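Local coordinates for protein separin (Saccharomyces cerevisiae, PDB 5U1T) that cleaves the cohesin subunit Scc1 at the onset of anaphase as a caspase-like cysteine protease, held inactive by securin for most of the cell cycle, at residues Tyr238-Tyr243 and Trp293-Val298; Lys583-Lys588 and Ser602-Phe607; Leu1395-Tyr1400 and Cys1486-Pro1491. All blocks are in the same frame, centred on the assembly; numbering follows the deposited sequence.

Overall arrangement
Following the chain from its N terminus, contact 1 closes first: residues 293-298, in the loop before helix 298-313, return to helix 236-250 within the helical N-terminal part. Contact 2 closes the shortest excursion, thirteen residues between segments 583-588 and 602-607, on helices 578-590 and 602-617; its centre lies about 62 Å from that of contact 1. Contact 3 spans 85 residues of helix, strand and loop inside the peptidase family C50 range, joining helix 1388-1397 to the loop before strand 1492-1494. The three loops follow in series, neither nesting nor crossing. Contacts 1 and 3, with centres about 120 Å apart, lie on opposite sides of the chain's centre; the centres of contacts 2 and 3 are about 71 Å apart.

Contact 1 (Tyr238-Tyr243 and Trp293-Val298); sequences YLNSFY and WSCISV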
loop_
_atom_site.group_PDB
_atom_site.type_symbol
_atom_site.label_atom_id
_atom_site.label_comp_id
_atom_site.label_asym_id
_atom_site.label_seq_id
_atom_site.Cartn_x
_atom_site.Cartn_y
_atom_site.Cartn_z
ATOM N N TYR A 238 71.145 26.985 -7.070
ATOM C CA TYR A 238 70.111 27.732 -6.367
ATOM C C TYR A 238 70.173 29.241 -6.587
ATOM O O TYR A 238 69.120 29.870 -6.767
ATOM C CB TYR A 238 70.185 27.435 -4.874
ATOM C CG TYR A 238 69.850 26.004 -4.548
ATOM C CD1 TYR A 238 68.557 25.505 -4.753
ATOM C CD2 TYR A 238 70.818 25.147 -4.040
ATOM C CE1 TYR A 238 68.247 24.192 -4.460
ATOM C CE2 TYR A 238 70.520 23.842 -3.740
ATOM C CZ TYR A 238 69.233 23.368 -3.951
ATOM O OH TYR A 238 68.952 22.060 -3.649
ATOM N N LEU A 239 71.396 29.790 -6.581
ATOM C CA LEU A 239 71.675 31.236 -6.634
ATOM C C LEU A 239 70.649 32.058 -7.393
ATOM O O LEU A 239 70.193 33.091 -6.895
ATOM C CB LEU A 239 73.062 31.489 -7.244
ATOM C CG LEU A 239 73.712 32.895 -7.315
ATOM C CD1 LEU A 239 73.257 33.714 -8.517
ATOM C CD2 LEU A 239 73.527 33.703 -6.032
ATOM N N ASN A 240 70.290 31.605 -8.591
ATOM C CA ASN A 240 69.293 32.315 -9.382
ATOM C C ASN A 240 68.005 32.531 -8.607
ATOM O O ASN A 240 67.507 33.654 -8.532
ATOM C CB ASN A 240 68.989 31.573 -10.675
ATOM C CG ASN A 240 68.148 32.399 -11.627
ATOM O OD1 ASN A 240 68.643 33.341 -12.249
ATOM N ND2 ASN A 240 66.868 32.048 -11.749
ATOM N N SER A 241 67.482 31.456 -8.023
ATOM C CA SER A 241 66.253 31.527 -7.240
ATOM C C SER A 241 66.367 32.578 -6.132
ATOM O O SER A 241 65.516 33.467 -6.020
ATOM C CB SER A 241 65.918 30.152 -6.649
ATOM O OG SER A 241 64.607 30.112 -6.095
ATOM N N PHE A 242 67.440 32.494 -5.346
ATOM C CA PHE A 242 67.641 33.387 -4.210
ATOM C C PHE A 242 67.697 34.865 -4.587
ATOM O O PHE A 242 67.016 35.694 -3.973
ATOM C CB PHE A 242 68.917 33.014 -3.479
ATOM C CG PHE A 242 68.754 31.866 -2.550
ATOM C CD1 PHE A 242 68.915 30.569 -2.997
ATOM C CD2 PHE A 242 68.435 32.079 -1.223
ATOM C CE1 PHE A 242 68.766 29.503 -2.135
ATOM C CE2 PHE A 242 68.282 31.017 -0.360
ATOM C CZ PHE A 242 68.449 29.730 -0.817
ATOM N N TYR A 243 68.521 35.180 -5.586
ATOM C CA TYR A 243 68.718 36.553 -6.042
ATOM C C TYR A 243 67.407 37.128 -6.563
ATOM O O TYR A 243 67.066 38.272 -6.264
ATOM C CB TYR A 243 69.815 36.614 -7.123
ATOM C CG TYR A 243 70.009 37.971 -7.801
ATOM C CD1 TYR A 243 69.261 38.332 -8.925
ATOM C CD2 TYR A 243 70.957 38.878 -7.337
ATOM C CE1 TYR A 243 69.442 39.563 -9.552
ATOM C CE2 TYR A 243 71.142 40.112 -7.960
ATOM C CZ TYR A 243 70.383 40.452 -9.066
ATOM O OH TYR A 243 70.565 41.675 -9.690
ATOM N N TRP A 293 73.923 25.152 -17.855
ATOM C CA TRP A 293 74.090 26.436 -17.186
ATOM C C TRP A 293 73.008 26.714 -16.153
ATOM O O TRP A 293 71.822 26.482 -16.394
ATOM C CB TRP A 293 74.108 27.570 -18.213
ATOM C CG TRP A 293 74.501 27.123 -19.585
ATOM C CD1 TRP A 293 75.741 27.218 -20.159
ATOM C CD2 TRP A 293 73.652 26.500 -20.561
ATOM N NE1 TRP A 293 75.710 26.698 -21.433
ATOM C CE2 TRP A 293 74.441 26.249 -21.702
ATOM C CE3 TRP A 293 72.304 26.132 -20.580
ATOM C CZ2 TRP A 293 73.920 25.645 -22.852
ATOM C CZ3 TRP A 293 71.792 25.529 -21.724
ATOM C CH2 TRP A 293 72.600 25.294 -22.841
ATOM N N SER A 294 73.427 27.208 -14.995
ATOM C CA SER A 294 72.499 27.783 -14.037
ATOM C C SER A 294 72.437 29.274 -14.305
ATOM O O SER A 294 73.306 29.817 -14.998
ATOM C CB SER A 294 72.940 27.505 -12.610
ATOM O OG SER A 294 73.285 26.144 -12.473
ATOM N N CYS A 295 71.421 29.932 -13.750
ATOM C CA CYS A 295 71.173 31.347 -14.026
ATOM C C CYS A 295 71.049 31.571 -15.525
ATOM O O CYS A 295 71.873 32.247 -16.137
ATOM C CB CYS A 295 72.280 32.231 -13.450
ATOM S SG CYS A 295 72.264 32.397 -11.660
ATOM N N ILE A 296 70.029 30.967 -16.117
ATOM C CA ILE A 296 69.775 31.134 -17.538
ATOM C C ILE A 296 68.898 32.366 -17.734
ATOM O O ILE A 296 67.943 32.583 -16.991
ATOM C CB ILE A 296 69.116 29.880 -18.147
ATOM C CG1 ILE A 296 69.953 28.641 -17.809
ATOM C CG2 ILE A 296 68.957 30.033 -19.656
ATOM C CD1 ILE A 296 69.299 27.333 -18.170
ATOM N N SER A 297 69.259 33.188 -18.716
ATOM C CA SER A 297 68.570 34.449 -18.979
ATOM C C SER A 297 67.073 34.234 -19.155
ATOM O O SER A 297 66.656 33.245 -19.751
ATOM C CB SER A 297 69.164 35.122 -20.218
ATOM O OG SER A 297 70.581 34.965 -20.255
ATOM N N VAL A 298 66.271 35.148 -18.619
ATOM C CA VAL A 298 64.816 35.036 -18.695
ATOM C C VAL A 298 64.323 34.992 -20.147
ATOM O O VAL A 298 63.353 34.292 -20.475
ATOM C CB VAL A 298 64.125 36.205 -17.941
ATOM C CG1 VAL A 298 64.715 37.555 -18.362
ATOM C CG2 VAL A 298 62.606 36.164 -18.130
#
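Asn240, on helix 236-250, and Cys295, in the irregular segment 293-298, bring the two backbones to their closest approach, with Asn240 CA and Cys295 CA 5.1 Å apart. Cys295 has positive backbone angles (phi 55°, psi 64°), a left-handed conformation that marks a turn in the loop where it meets the helix. The cysteine has the largest share of the contact. Its SG lies anti to its own carbonyl carbon (chi1 -73°) and reaches the helix at two successive residues: SG is 3.5 Å from Asn240 CB and also 3.5 Å from Leu239 CD1. The thiol therefore packs against the root of the Asn240 side chain and a methyl branch of the residue before it, and both approaches are van der Waals in character. Asn240 directs its CB toward the loop, and its amide runs alongside the cysteine, with OD1 at 3.7 Å from Cys295 CA. The polar end of Asn240 is committed to a third element, since ND2 is hydrogen-bonded to the backbone O of Glu336. The carboxylate of the same glutamate accepts the backbone N-H groups of Cys295 and Ile296, one on each oxygen. Glu336 thus bridges the two segments, and its two bonds to successive N-H groups hold the turn in the loop. The surface buried directly between the segments is small, 149 Å², because only three residues touch; this is helix-to-loop packing in the helical domain, far from the predicted active site. Leu239 also packs on Leu192 and Leu195 of helix 190-203, and Phe242 continues that face onto Leu192. On helix 146-158, Leu154 meets Tyr238 and Phe242, while Ser158 is hydrogen-bonded to Ser241. Helix 236-250 is thereby packed against two earlier helices, while the loop joins it to Glu336 of helix 319-336.

Contact 2 (Lys583-Lys588 and Ser602-Phe607); sequences KLYINK and SFEMDF
Tyr585 and Phe607 both hold CG anti to the backbone N (chi1 179° and 162°), which sends their rings into the gap between helices 578-590 and 602-617. These helices follow closely in the chain and pack together in the helical region, far from the predicted active site. The backbones stay well apart, 10.5 Å between the CA atoms of Tyr585 and Glu604, and it is the side chains that span the distance. The rings form an edge-to-face (T-shaped) pair: centroids are 5.2 Å apart and the planes stand at 76°. Phe607 presents its edge, with CE2 3.7 Å from Tyr585 CD1 and displaced from the centre of the tyrosine face toward its rim. Glu604, nearly one turn before Phe607, extends its chain to the edge of the tyrosine ring, and Tyr585 OH donates to Glu604 OE1 at 2.7 Å. The anti lone pair of OE1 receives this bond, and the carboxylate plane is nearly perpendicular to the ring. OE1 is also hydrogen-bonded to Tyr638 OH, while OE2 is bonded to Trp589 NE1, so both carboxylate oxygens have partners. Val563 and Leu566 of helix 557-572 pack on Phe607, and an aromatic side chain of the other protein chain packs on it too. Chemically, the contact places a buried carboxylate among aromatic side chains; its hydrogen bonds would be expected to offset part of the cost of burying the charge, if Glu604 is ionised.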
loop_
_atom_site.group_PDB
_atom_site.type_symbol
_atom_site.label_atom_id
_atom_site.label_comp_id
_atom_site.label_asym_id
_atom_site.label_seq_id
_atom_site.Cartn_x
_atom_site.Cartn_y
_atom_site.Cartn_z
ATOM N N LYS A 583 7.623 14.401 17.981
ATOM C CA LYS A 583 7.560 15.672 18.671
ATOM C C LYS A 583 8.948 16.173 18.961
ATOM O O LYS A 583 9.236 17.359 18.774
ATOM C CB LYS A 583 6.754 15.547 19.952
ATOM C CG LYS A 583 5.347 16.059 19.770
ATOM C CD LYS A 583 4.343 15.283 20.581
ATOM C CE LYS A 583 2.915 15.643 20.124
ATOM N NZ LYS A 583 2.678 17.148 20.036
ATOM N N LEU A 584 9.809 15.261 19.408
ATOM C CA LEU A 584 11.210 15.575 19.653
ATOM C C LEU A 584 11.868 16.180 18.432
ATOM O O LEU A 584 12.541 17.209 18.526
ATOM C CB LEU A 584 11.972 14.327 20.080
ATOM C CG LEU A 584 11.992 14.213 21.593
ATOM C CD1 LEU A 584 12.419 12.840 22.017
ATOM C CD2 LEU A 584 12.923 15.272 22.114
ATOM N N TYR A 585 11.646 15.547 17.290
ATOM C CA TYR A 585 12.244 15.998 16.052
ATOM C C TYR A 585 11.746 17.374 15.660
ATOM O O TYR A 585 12.530 18.207 15.201
ATOM C CB TYR A 585 11.971 15.003 14.928
ATOM C CG TYR A 585 12.547 15.413 13.595
ATOM C CD1 TYR A 585 13.914 15.393 13.373
ATOM C CD2 TYR A 585 11.716 15.802 12.553
ATOM C CE1 TYR A 585 14.438 15.768 12.157
ATOM C CE2 TYR A 585 12.224 16.172 11.337
ATOM C CZ TYR A 585 13.593 16.154 11.137
ATOM O OH TYR A 585 14.108 16.532 9.916
ATOM N N ILE A 586 10.454 17.626 15.856
ATOM C CA ILE A 586 9.889 18.916 15.490
ATOM C C ILE A 586 10.412 20.032 16.396
ATOM O O ILE A 586 10.775 21.105 15.912
ATOM C CB ILE A 586 8.341 18.908 15.537
ATOM C CG1 ILE A 586 7.770 18.012 14.434
ATOM C CG2 ILE A 586 7.774 20.326 15.391
ATOM C CD1 ILE A 586 6.256 18.029 14.384
ATOM N N ASN A 587 10.479 19.793 17.701
ATOM C CA ASN A 587 10.778 20.887 18.618
ATOM C C ASN A 587 12.232 21.066 19.021
ATOM O O ASN A 587 12.621 22.176 19.403
ATOM C CB ASN A 587 9.945 20.740 19.877
ATOM C CG ASN A 587 8.475 21.056 19.629
ATOM O OD1 ASN A 587 7.640 20.154 19.626
ATOM N ND2 ASN A 587 8.156 22.345 19.401
ATOM N N LYS A 588 13.031 20.000 18.946
ATOM C CA LYS A 588 14.416 20.067 19.395
ATOM C C LYS A 588 15.412 19.821 18.268
ATOM O O LYS A 588 16.608 19.941 18.468
ATOM C CB LYS A 588 14.666 19.065 20.521
ATOM C CG LYS A 588 13.741 19.224 21.698
ATOM C CD LYS A 588 13.645 20.664 22.115
ATOM C CE LYS A 588 14.510 20.949 23.335
ATOM N NZ LYS A 588 14.189 19.947 24.400
ATOM N N SER A 602 22.006 13.250 4.465
ATOM C CA SER A 602 21.157 12.379 3.719
ATOM C C SER A 602 20.613 11.433 4.718
ATOM O O SER A 602 19.566 10.873 4.543
ATOM C CB SER A 602 21.937 11.653 2.651
ATOM O OG SER A 602 22.679 10.605 3.204
ATOM N N PHE A 603 21.346 11.257 5.786
ATOM C CA PHE A 603 20.884 10.432 6.882
ATOM C C PHE A 603 19.589 11.029 7.460
ATOM O O PHE A 603 18.654 10.312 7.815
ATOM C CB PHE A 603 21.978 10.343 7.933
ATOM C CG PHE A 603 21.655 9.481 9.097
ATOM C CD1 PHE A 603 21.587 8.103 8.963
ATOM C CD2 PHE A 603 21.483 10.039 10.353
ATOM C CE1 PHE A 603 21.345 7.299 10.050
ATOM C CE2 PHE A 603 21.222 9.234 11.446
ATOM C CZ PHE A 603 21.160 7.857 11.288
ATOM N N GLU A 604 19.533 12.350 7.544
ATOM C CA GLU A 604 18.352 12.984 8.089
ATOM C C GLU A 604 17.213 13.059 7.053
ATOM O O GLU A 604 16.063 12.793 7.392
ATOM C CB GLU A 604 18.677 14.369 8.621
ATOM C CG GLU A 604 17.517 14.960 9.361
ATOM C CD GLU A 604 17.751 16.385 9.734
ATOM O OE1 GLU A 604 16.768 17.139 9.797
ATOM O OE2 GLU A 604 18.924 16.764 9.949
ATOM N N MET A 605 17.553 13.407 5.810
ATOM C CA MET A 605 16.630 13.363 4.673
ATOM C C MET A 605 15.867 12.049 4.563
ATOM O O MET A 605 14.645 12.034 4.438
ATOM C CB MET A 605 17.378 13.591 3.357
ATOM C CG MET A 605 18.015 14.956 3.226
ATOM S SD MET A 605 16.709 16.190 3.246
ATOM C CE MET A 605 16.825 16.850 4.927
ATOM N N ASP A 606 16.607 10.952 4.580
ATOM C CA ASP A 606 16.019 9.630 4.485
ATOM C C ASP A 606 15.184 9.339 5.698
ATOM O O ASP A 606 14.206 8.618 5.607
ATOM C CB ASP A 606 17.089 8.556 4.348
ATOM C CG ASP A 606 17.874 8.682 3.069
ATOM O OD1 ASP A 606 17.494 9.515 2.197
ATOM O OD2 ASP A 606 18.880 7.942 2.938
ATOM N N PHE A 607 15.595 9.892 6.836
ATOM C CA PHE A 607 14.884 9.684 8.091
ATOM C C PHE A 607 13.480 10.289 8.030
ATOM O O PHE A 607 12.485 9.629 8.358
ATOM C CB PHE A 607 15.658 10.289 9.260
ATOM C CG PHE A 607 14.825 10.490 10.487
ATOM C CD1 PHE A 607 14.348 9.402 11.204
ATOM C CD2 PHE A 607 14.504 11.770 10.923
ATOM C CE1 PHE A 607 13.563 9.586 12.332
ATOM C CE2 PHE A 607 13.726 11.958 12.054
ATOM C CZ PHE A 607 13.256 10.859 12.758
#

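Contact 3 (Leu1395-Tyr1400 and Cys1486-Pro1491); sequences LSRFHY and CTKIAP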
loop_
_atom_site.group_PDB
_atom_site.type_symbol
_atom_site.label_atom_id
_atom_site.label_comp_id
_atom_site.label_asym_id
_atom_site.label_seq_id
_atom_site.Cartn_x
_atom_site.Cartn_y
_atom_site.Cartn_z
ATOM N N LEU A 1395 -41.705 -18.258 -19.099
ATOM C CA LEU A 1395 -42.927 -18.367 -19.884
ATOM C C LEU A 1395 -42.707 -17.851 -21.316
ATOM O O LEU A 1395 -43.212 -18.438 -22.276
ATOM C CB LEU A 1395 -44.090 -17.624 -19.209
ATOM C CG LEU A 1395 -44.603 -18.120 -17.847
ATOM C CD1 LEU A 1395 -45.824 -17.343 -17.406
ATOM C CD2 LEU A 1395 -44.902 -19.595 -17.841
ATOM N N SER A 1396 -41.950 -16.773 -21.476
ATOM C CA SER A 1396 -41.609 -16.318 -22.828
ATOM C C SER A 1396 -40.820 -17.382 -23.599
ATOM O O SER A 1396 -40.982 -17.525 -24.803
ATOM C CB SER A 1396 -40.810 -15.011 -22.786
ATOM O OG SER A 1396 -41.679 -13.890 -22.835
ATOM N N ARG A 1397 -39.985 -18.134 -22.893
ATOM C CA ARG A 1397 -39.174 -19.175 -23.509
ATOM C C ARG A 1397 -40.031 -20.273 -24.120
ATOM O O ARG A 1397 -39.615 -20.927 -25.081
ATOM C CB ARG A 1397 -38.211 -19.773 -22.477
ATOM C CG ARG A 1397 -37.182 -20.752 -23.023
ATOM C CD ARG A 1397 -36.262 -21.236 -21.906
ATOM N NE ARG A 1397 -35.654 -22.523 -22.227
ATOM C CZ ARG A 1397 -34.765 -23.144 -21.457
ATOM N NH1 ARG A 1397 -34.260 -24.324 -21.831
ATOM N NH2 ARG A 1397 -34.387 -22.582 -20.312
ATOM N N PHE A 1398 -41.229 -20.476 -23.578
ATOM C CA PHE A 1398 -42.105 -21.545 -24.066
ATOM C C PHE A 1398 -43.488 -21.002 -24.472
ATOM O O PHE A 1398 -44.526 -21.609 -24.176
ATOM C CB PHE A 1398 -42.243 -22.651 -23.001
ATOM C CG PHE A 1398 -40.928 -23.275 -22.576
ATOM C CD1 PHE A 1398 -40.340 -24.281 -23.332
ATOM C CD2 PHE A 1398 -40.284 -22.854 -21.419
ATOM C CE1 PHE A 1398 -39.136 -24.857 -22.943
ATOM C CE2 PHE A 1398 -39.080 -23.423 -21.023
ATOM C CZ PHE A 1398 -38.503 -24.426 -21.791
ATOM N N HIS A 1399 -43.480 -19.836 -25.083
ATOM C CA HIS A 1399 -44.669 -19.235 -25.637
ATOM C C HIS A 1399 -45.892 -19.408 -24.782
ATOM O O HIS A 1399 -46.957 -19.666 -25.281
ATOM C CB HIS A 1399 -44.909 -19.799 -27.016
ATOM C CG HIS A 1399 -43.722 -19.715 -27.902
ATOM N ND1 HIS A 1399 -42.848 -20.759 -28.061
ATOM C CD2 HIS A 1399 -43.263 -18.712 -28.677
ATOM C CE1 HIS A 1399 -41.901 -20.405 -28.903
ATOM N NE2 HIS A 1399 -42.130 -19.168 -29.292
ATOM N N TYR A 1400 -45.721 -19.282 -23.484
ATOM C CA TYR A 1400 -46.834 -19.131 -22.577
ATOM C C TYR A 1400 -47.778 -20.304 -22.654
ATOM O O TYR A 1400 -48.970 -20.148 -22.760
ATOM C CB TYR A 1400 -47.562 -17.833 -22.843
ATOM C CG TYR A 1400 -46.726 -16.639 -22.537
ATOM C CD1 TYR A 1400 -46.424 -16.306 -21.247
ATOM C CD2 TYR A 1400 -46.217 -15.854 -23.539
ATOM C CE1 TYR A 1400 -45.644 -15.216 -20.962
ATOM C CE2 TYR A 1400 -45.435 -14.760 -23.254
ATOM C CZ TYR A 1400 -45.160 -14.459 -21.961
ATOM O OH TYR A 1400 -44.399 -13.389 -21.669
ATOM N N CYS A 1486 -24.180 -22.207 -18.482
ATOM C CA CYS A 1486 -25.145 -22.765 -19.428
ATOM C C CYS A 1486 -26.285 -21.798 -19.683
ATOM O O CYS A 1486 -26.463 -20.817 -18.954
ATOM C CB CYS A 1486 -25.720 -24.084 -18.917
ATOM S SG CYS A 1486 -24.489 -25.275 -18.432
ATOM N N THR A 1487 -27.068 -22.092 -20.713
ATOM C CA THR A 1487 -28.202 -21.258 -21.042
ATOM C C THR A 1487 -29.458 -22.108 -21.103
ATOM O O THR A 1487 -30.558 -21.630 -20.828
ATOM C CB THR A 1487 -27.970 -20.522 -22.356
ATOM O OG1 THR A 1487 -27.429 -21.437 -23.309
ATOM C CG2 THR A 1487 -26.959 -19.406 -22.151
ATOM N N LYS A 1488 -29.288 -23.380 -21.438
ATOM C CA LYS A 1488 -30.401 -24.326 -21.417
ATOM C C LYS A 1488 -30.006 -25.606 -20.656
ATOM O O LYS A 1488 -29.007 -26.262 -20.962
ATOM C CB LYS A 1488 -30.881 -24.654 -22.848
ATOM C CG LYS A 1488 -31.576 -23.482 -23.572
ATOM C CD LYS A 1488 -32.094 -23.876 -24.953
ATOM C CE LYS A 1488 -32.746 -22.706 -25.722
ATOM N NZ LYS A 1488 -34.098 -22.268 -25.210
ATOM N N ILE A 1489 -30.788 -25.929 -19.632
ATOM C CA ILE A 1489 -30.599 -27.165 -18.885
ATOM C C ILE A 1489 -31.890 -28.011 -18.927
ATOM O O ILE A 1489 -33.000 -27.497 -19.128
ATOM C CB ILE A 1489 -30.157 -26.854 -17.434
ATOM C CG1 ILE A 1489 -28.756 -26.247 -17.449
ATOM C CG2 ILE A 1489 -30.161 -28.095 -16.551
ATOM C CD1 ILE A 1489 -28.132 -26.121 -16.083
ATOM N N ALA A 1490 -31.719 -29.319 -18.798
ATOM C CA ALA A 1490 -32.836 -30.243 -18.765
ATOM C C ALA A 1490 -33.591 -30.120 -17.456
ATOM O O ALA A 1490 -32.981 -29.896 -16.410
ATOM C CB ALA A 1490 -32.350 -31.682 -18.962
ATOM N N PRO A 1491 -34.922 -30.269 -17.520
ATOM C CA PRO A 1491 -35.761 -30.447 -16.331
ATOM C C PRO A 1491 -35.116 -31.459 -15.387
ATOM O O PRO A 1491 -34.876 -32.586 -15.792
ATOM C CB PRO A 1491 -37.077 -30.974 -16.911
ATOM C CG PRO A 1491 -37.144 -30.373 -18.273
ATOM C CD PRO A 1491 -35.712 -30.307 -18.766
#
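Arg1397 and Lys1488 bury the most surface in this contact, 82 and 46 Å² respectively, and they meet through the arginine's guanidinium group. Arg1397 lies on helix 1388-1397; its CG is anti to the backbone N (chi1 -173°), and the chain stays extended as far as NE, carrying the flat group across to the loop 1486-1491. There the aliphatic part of Lys1488 lies over one guanidinium face, with Lys1488 CG 3.3 Å from Arg1397 NH1. Lys1488 CB is close to the same nitrogen, at 3.5 Å, which shows that the base of the lysine chain takes part as well. Farther along, the lysine bends at chi4 (-73°), and its NZ comes within 3.4 Å of Arg1397 NE. Two donors meet in that last pair, so it is a close approach of like charges and not a bond. Ile1489 contributes a smaller area, mainly through its backbone, while its side chain packs on Leu1460 of helix 1453-1461. On the arginine's own segment, CG packs against one face of the Phe1398 ring, 3.8 Å above its plane. Phe1398 in turn touches Pro1523, just before strand 1524-1528. Following the loop, Pro1491 is backbone-bonded to Phe1466 of strand 1465-1469, and strand 1492-1494 begins directly afterwards. The contact is therefore peripheral packing in the caspase-like protease fold of clan CD, where a helix meets a loop entering the central sheet, away from the predicted active-site cysteine.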